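Local structure of SnoaL-like domain-containing protein (Agrobacterium tumefaciens str. C58, 3DXO) at residues Q60-T72 with F82-V94. The protein is a putative isomerase of the SnoaL-like family, with an NTF2-like fold, whose substrate and reaction are not established. Numbering follows the deposited sequence.
Sequences QKFPGYRFVLAGT and FSWRLISPDGDDV
The Tyr65 ring lies between Pro89 and Phe62. Pro89 CD sits over the centre of one face, 3.9 Å from the centroid of the Tyr65 ring, a CH-pi contact. Phe62 CD2 covers the opposite face, and Val94 CG2 meets the edge. This cluster sits beside the Ser88-Gly91 turn, where the antiparallel beta hairpin of strands 66-76 and 79-87 ends. The hairpin forms the edge of the curved sheet of the NTF2-like fold, with strand 66-76 outermost. Within it, the Phe67 and Trp84 rings form a T-shaped pair, with planes at 79°. The edge of Phe67 points at the face of the Trp84 six-membered ring, and Phe67 CD2 comes 3.7 Å from Trp84 CZ3. The two side chains run side by side, pointing the same way. Trp84 NE1 hydrogen-bonds to Asp99 OD2.

Arg66-Ile87 and Val68-Arg85 are hydrogen-bonded pairs. Phe67-Leu86 between them is a non-hydrogen-bonded pair. Leu86 CD1 packs against the Phe67 ring and also touches Tyr65 CB, at 3.7 Å. Helix 3-17 touches Phe67 through Leu13 and Trp16, and also reaches Leu69. On the sheet face away from Phe67 and Leu86, Val68 CG2 lies 3.9 Å from Ile87 CG1, and Ala70 CB lies against Arg85 CG. Arg85 folds back at chi2 and chi3 to form a salt bridge with Asp93. NE bonds to both carboxylate oxygens, and Asp93 OD1 also accepts from Arg85 NH2, at 2.9 Å.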
loop_
_atom_site.group_PDB
_atom_site.type_symbol
_atom_site.label_atom_id
_atom_site.label_comp_id
_atom_site.label_asym_id
_atom_site.label_seq_id
_atom_site.Cartn_x
_atom_site.Cartn_y
_atom_site.Cartn_z
ATOM N N GLN B 60 16.955 1.318 -18.458
ATOM C CA GLN B 60 18.322 1.458 -18.952
ATOM C C GLN B 60 19.322 0.951 -17.924
ATOM O O GLN B 60 20.369 0.440 -18.300
ATOM C CB GLN B 60 18.620 2.881 -19.425
ATOM C CG GLN B 60 17.786 3.170 -20.682
ATOM C CD GLN B 60 18.042 4.501 -21.384
ATOM O OE1 GLN B 60 18.970 5.243 -21.070
ATOM N NE2 GLN B 60 17.213 4.786 -22.364
ATOM N N LYS B 61 18.996 1.044 -16.638
ATOM C CA LYS B 61 19.875 0.505 -15.600
ATOM C C LYS B 61 19.710 -1.012 -15.397
ATOM O O LYS B 61 20.595 -1.657 -14.850
ATOM C CB LYS B 61 19.627 1.197 -14.284
ATOM C CG LYS B 61 19.929 2.680 -14.333
ATOM C CD LYS B 61 19.618 3.323 -12.972
ATOM C CE LYS B 61 19.818 4.815 -12.978
ATOM N NZ LYS B 61 19.623 5.381 -11.625
ATOM N N PHE B 62 18.592 -1.580 -15.826
ATOM C CA PHE B 62 18.349 -3.018 -15.694
ATOM C C PHE B 62 17.916 -3.619 -17.014
ATOM O O PHE B 62 16.837 -4.153 -17.100
ATOM C CB PHE B 62 17.260 -3.274 -14.644
ATOM C CG PHE B 62 17.719 -3.040 -13.215
ATOM C CD1 PHE B 62 17.808 -1.764 -12.696
ATOM C CD2 PHE B 62 18.031 -4.140 -12.373
ATOM C CE1 PHE B 62 18.213 -1.569 -11.330
ATOM C CE2 PHE B 62 18.451 -3.972 -11.032
ATOM C CZ PHE B 62 18.555 -2.692 -10.509
ATOM N N PRO B 63 18.795 -3.591 -18.014
ATOM C CA PRO B 63 18.444 -4.071 -19.349
ATOM C C PRO B 63 18.207 -5.579 -19.365
ATOM O O PRO B 63 18.940 -6.319 -18.734
ATOM C CB PRO B 63 19.669 -3.666 -20.203
ATOM C CG PRO B 63 20.783 -3.581 -19.259
ATOM C CD PRO B 63 20.201 -3.155 -17.938
ATOM N N GLY B 64 17.176 -6.012 -20.083
ATOM C CA GLY B 64 16.801 -7.416 -20.158
ATOM C C GLY B 64 15.921 -7.893 -19.004
ATOM O O GLY B 64 15.325 -8.979 -19.098
ATOM N N TYR B 65 15.805 -7.118 -17.920
ATOM C CA TYR B 65 14.973 -7.531 -16.790
ATOM C C TYR B 65 13.483 -7.428 -17.108
ATOM O O TYR B 65 13.086 -6.723 -18.013
ATOM C CB TYR B 65 15.325 -6.757 -15.522
ATOM C CG TYR B 65 16.653 -7.206 -14.904
ATOM C CD1 TYR B 65 17.857 -6.820 -15.457
ATOM C CD2 TYR B 65 16.693 -8.054 -13.792
ATOM C CE1 TYR B 65 19.056 -7.260 -14.942
ATOM C CE2 TYR B 65 17.903 -8.482 -13.259
ATOM C CZ TYR B 65 19.078 -8.082 -13.835
ATOM O OH TYR B 65 20.293 -8.486 -13.325
ATOM N N ARG B 66 12.663 -8.201 -16.410
ATOM C CA ARG B 66 11.235 -8.169 -16.621
ATOM C C ARG B 66 10.525 -8.118 -15.289
ATOM O O ARG B 66 11.091 -8.476 -14.272
ATOM C CB ARG B 66 10.822 -9.417 -17.323
ATOM C CG ARG B 66 11.203 -9.496 -18.750
ATOM C CD ARG B 66 11.264 -10.946 -19.168
ATOM N NE ARG B 66 10.046 -11.612 -18.729
ATOM C CZ ARG B 66 9.951 -12.914 -18.457
ATOM N NH1 ARG B 66 11.042 -13.716 -18.549
ATOM N NH2 ARG B 66 8.760 -13.406 -18.060
ATOM N N PHE B 67 9.269 -7.690 -15.302
ATOM C CA PHE B 67 8.446 -7.593 -14.082
ATOM C C PHE B 67 7.222 -8.494 -14.254
ATOM O O PHE B 67 6.354 -8.164 -15.028
ATOM C CB PHE B 67 8.045 -6.122 -13.861
ATOM C CG PHE B 67 9.205 -5.176 -13.936
ATOM C CD1 PHE B 67 9.593 -4.633 -15.143
ATOM C CD2 PHE B 67 9.947 -4.891 -12.819
ATOM C CE1 PHE B 67 10.686 -3.780 -15.232
ATOM C CE2 PHE B 67 11.046 -4.029 -12.886
ATOM C CZ PHE B 67 11.417 -3.479 -14.095
ATOM N N VAL B 68 7.160 -9.610 -13.536
ATOM C CA VAL B 68 6.102 -10.580 -13.714
ATOM C C VAL B 68 5.185 -10.595 -12.501
ATOM O O VAL B 68 5.630 -10.609 -11.348
ATOM C CB VAL B 68 6.702 -11.984 -13.926
ATOM C CG1 VAL B 68 5.622 -12.999 -14.102
ATOM C CG2 VAL B 68 7.652 -11.962 -15.099
ATOM N N LEU B 69 3.890 -10.634 -12.778
ATOM C CA LEU B 69 2.891 -10.596 -11.740
ATOM C C LEU B 69 3.037 -11.831 -10.847
ATOM O O LEU B 69 3.365 -12.895 -11.334
ATOM C CB LEU B 69 1.501 -10.528 -12.380
ATOM C CG LEU B 69 0.244 -10.262 -11.549
ATOM C CD1 LEU B 69 0.239 -8.863 -10.911
ATOM C CD2 LEU B 69 -0.949 -10.437 -12.460
ATOM N N ALA B 70 2.859 -11.639 -9.540
ATOM C CA ALA B 70 2.920 -12.689 -8.530
ATOM C C ALA B 70 1.609 -12.632 -7.746
ATOM O O ALA B 70 1.142 -11.559 -7.376
ATOM C CB ALA B 70 4.095 -12.478 -7.605
ATOM N N GLY B 71 0.992 -13.781 -7.509
ATOM C CA GLY B 71 -0.275 -13.819 -6.775
ATOM C C GLY B 71 -1.460 -13.185 -7.486
ATOM O O GLY B 71 -1.391 -12.897 -8.668
ATOM N N THR B 72 -2.555 -12.975 -6.760
ATOM C CA THR B 72 -3.762 -12.372 -7.320
ATOM C C THR B 72 -3.962 -10.950 -6.851
ATOM O O THR B 72 -4.069 -10.717 -5.668
ATOM C CB THR B 72 -5.015 -13.139 -6.889
ATOM O OG1 THR B 72 -4.960 -14.442 -7.447
ATOM C CG2 THR B 72 -6.286 -12.452 -7.378
ATOM N N PHE B 82 -1.150 -5.224 -5.786
ATOM C CA PHE B 82 -0.582 -6.383 -6.441
ATOM C C PHE B 82 0.904 -6.449 -6.206
ATOM O O PHE B 82 1.542 -5.453 -5.814
ATOM C CB PHE B 82 -0.858 -6.344 -7.949
ATOM C CG PHE B 82 -0.274 -5.154 -8.641
ATOM C CD1 PHE B 82 1.011 -5.194 -9.151
ATOM C CD2 PHE B 82 -1.011 -3.986 -8.779
ATOM C CE1 PHE B 82 1.567 -4.056 -9.795
ATOM C CE2 PHE B 82 -0.469 -2.866 -9.402
ATOM C CZ PHE B 82 0.813 -2.898 -9.911
ATOM N N SER B 83 1.450 -7.637 -6.447
ATOM C CA SER B 83 2.885 -7.874 -6.309
ATOM C C SER B 83 3.462 -8.463 -7.581
ATOM O O SER B 83 2.743 -9.055 -8.381
ATOM C CB SER B 83 3.195 -8.749 -5.106
ATOM O OG SER B 83 2.909 -8.018 -3.927
ATOM N N TRP B 84 4.770 -8.254 -7.762
ATOM C CA TRP B 84 5.470 -8.707 -8.950
ATOM C C TRP B 84 6.878 -9.139 -8.583
ATOM O O TRP B 84 7.391 -8.714 -7.568
ATOM C CB TRP B 84 5.528 -7.572 -9.990
ATOM C CG TRP B 84 6.099 -6.343 -9.424
ATOM C CD1 TRP B 84 5.406 -5.311 -8.877
ATOM C CD2 TRP B 84 7.499 -6.018 -9.274
ATOM N NE1 TRP B 84 6.280 -4.345 -8.432
ATOM C CE2 TRP B 84 7.568 -4.758 -8.649
ATOM C CE3 TRP B 84 8.686 -6.668 -9.608
ATOM C CZ2 TRP B 84 8.784 -4.135 -8.319
ATOM C CZ3 TRP B 84 9.908 -6.039 -9.299
ATOM C CH2 TRP B 84 9.937 -4.783 -8.662
ATOM N N ARG B 85 7.488 -9.955 -9.439
ATOM C CA ARG B 85 8.837 -10.447 -9.272
ATOM C C ARG B 85 9.712 -9.892 -10.396
ATOM O O ARG B 85 9.241 -9.705 -11.523
ATOM C CB ARG B 85 8.840 -11.979 -9.364
ATOM C CG ARG B 85 7.928 -12.734 -8.385
ATOM C CD ARG B 85 8.194 -12.345 -6.938
ATOM N NE ARG B 85 9.579 -12.578 -6.572
ATOM C CZ ARG B 85 10.162 -12.083 -5.493
ATOM N NH1 ARG B 85 9.473 -11.316 -4.668
ATOM N NH2 ARG B 85 11.445 -12.336 -5.255
ATOM N N LEU B 86 10.981 -9.636 -10.089
ATOM C CA LEU B 86 11.933 -9.135 -11.069
ATOM C C LEU B 86 12.712 -10.311 -11.600
ATOM O O LEU B 86 13.444 -10.944 -10.848
ATOM C CB LEU B 86 12.899 -8.123 -10.427
ATOM C CG LEU B 86 13.936 -7.374 -11.278
ATOM C CD1 LEU B 86 13.293 -6.572 -12.382
ATOM C CD2 LEU B 86 14.757 -6.484 -10.381
ATOM N N ILE B 87 12.551 -10.587 -12.903
ATOM C CA ILE B 87 13.221 -11.705 -13.582
ATOM C C ILE B 87 14.404 -11.249 -14.482
ATOM O O ILE B 87 14.302 -10.353 -15.340
ATOM C CB ILE B 87 12.213 -12.587 -14.375
ATOM C CG1 ILE B 87 11.015 -13.018 -13.484
ATOM C CG2 ILE B 87 12.917 -13.803 -14.964
ATOM C CD1 ILE B 87 11.343 -13.753 -12.212
ATOM N N SER B 88 15.533 -11.901 -14.233
ATOM C CA SER B 88 16.806 -11.670 -14.896
ATOM C C SER B 88 16.730 -12.106 -16.349
ATOM O O SER B 88 15.875 -12.907 -16.708
ATOM C CB SER B 88 17.854 -12.495 -14.128
ATOM O OG SER B 88 19.026 -12.757 -14.853
ATOM N N PRO B 89 17.600 -11.553 -17.216
ATOM C CA PRO B 89 17.640 -12.017 -18.592
ATOM C C PRO B 89 17.742 -13.540 -18.703
ATOM O O PRO B 89 17.085 -14.134 -19.556
ATOM C CB PRO B 89 18.874 -11.325 -19.136
ATOM C CG PRO B 89 18.917 -10.047 -18.370
ATOM C CD PRO B 89 18.533 -10.431 -16.995
ATOM N N ASP B 90 18.526 -14.176 -17.842
ATOM C CA ASP B 90 18.655 -15.657 -17.870
ATOM C C ASP B 90 17.448 -16.396 -17.243
ATOM O O ASP B 90 17.449 -17.626 -17.192
ATOM C CB ASP B 90 19.943 -16.078 -17.152
ATOM C CG ASP B 90 20.024 -15.496 -15.753
ATOM O OD1 ASP B 90 19.125 -15.748 -14.923
ATOM O OD2 ASP B 90 20.960 -14.713 -15.490
ATOM N N GLY B 91 16.453 -15.656 -16.733
ATOM C CA GLY B 91 15.276 -16.236 -16.093
ATOM C C GLY B 91 15.285 -16.340 -14.571
ATOM O O GLY B 91 14.357 -16.874 -13.997
ATOM N N ASP B 92 16.325 -15.863 -13.896
ATOM C CA ASP B 92 16.367 -15.950 -12.422
ATOM C C ASP B 92 15.476 -14.933 -11.755
ATOM O O ASP B 92 15.389 -13.785 -12.209
ATOM C CB ASP B 92 17.761 -15.649 -11.874
ATOM C CG ASP B 92 18.519 -16.843 -11.480
ATOM O OD1 ASP B 92 17.910 -17.779 -10.938
ATOM O OD2 ASP B 92 19.761 -16.778 -11.632
ATOM N N ASP B 93 14.885 -15.345 -10.637
ATOM C CA ASP B 93 14.088 -14.461 -9.795
ATOM C C ASP B 93 15.082 -13.822 -8.815
ATOM O O ASP B 93 15.576 -14.473 -7.909
ATOM C CB ASP B 93 13.035 -15.254 -9.049
ATOM C CG ASP B 93 12.022 -14.388 -8.337
ATOM O OD1 ASP B 93 12.385 -13.330 -7.783
ATOM O OD2 ASP B 93 10.845 -14.812 -8.301
ATOM N N VAL B 94 15.342 -12.539 -9.011
ATOM C CA VAL B 94 16.329 -11.797 -8.260
ATOM C C VAL B 94 15.716 -10.972 -7.125
ATOM O O VAL B 94 16.381 -10.682 -6.160
ATOM C CB VAL B 94 17.118 -10.884 -9.242
ATOM C CG1 VAL B 94 17.635 -11.725 -10.436
ATOM C CG2 VAL B 94 16.254 -9.736 -9.757
#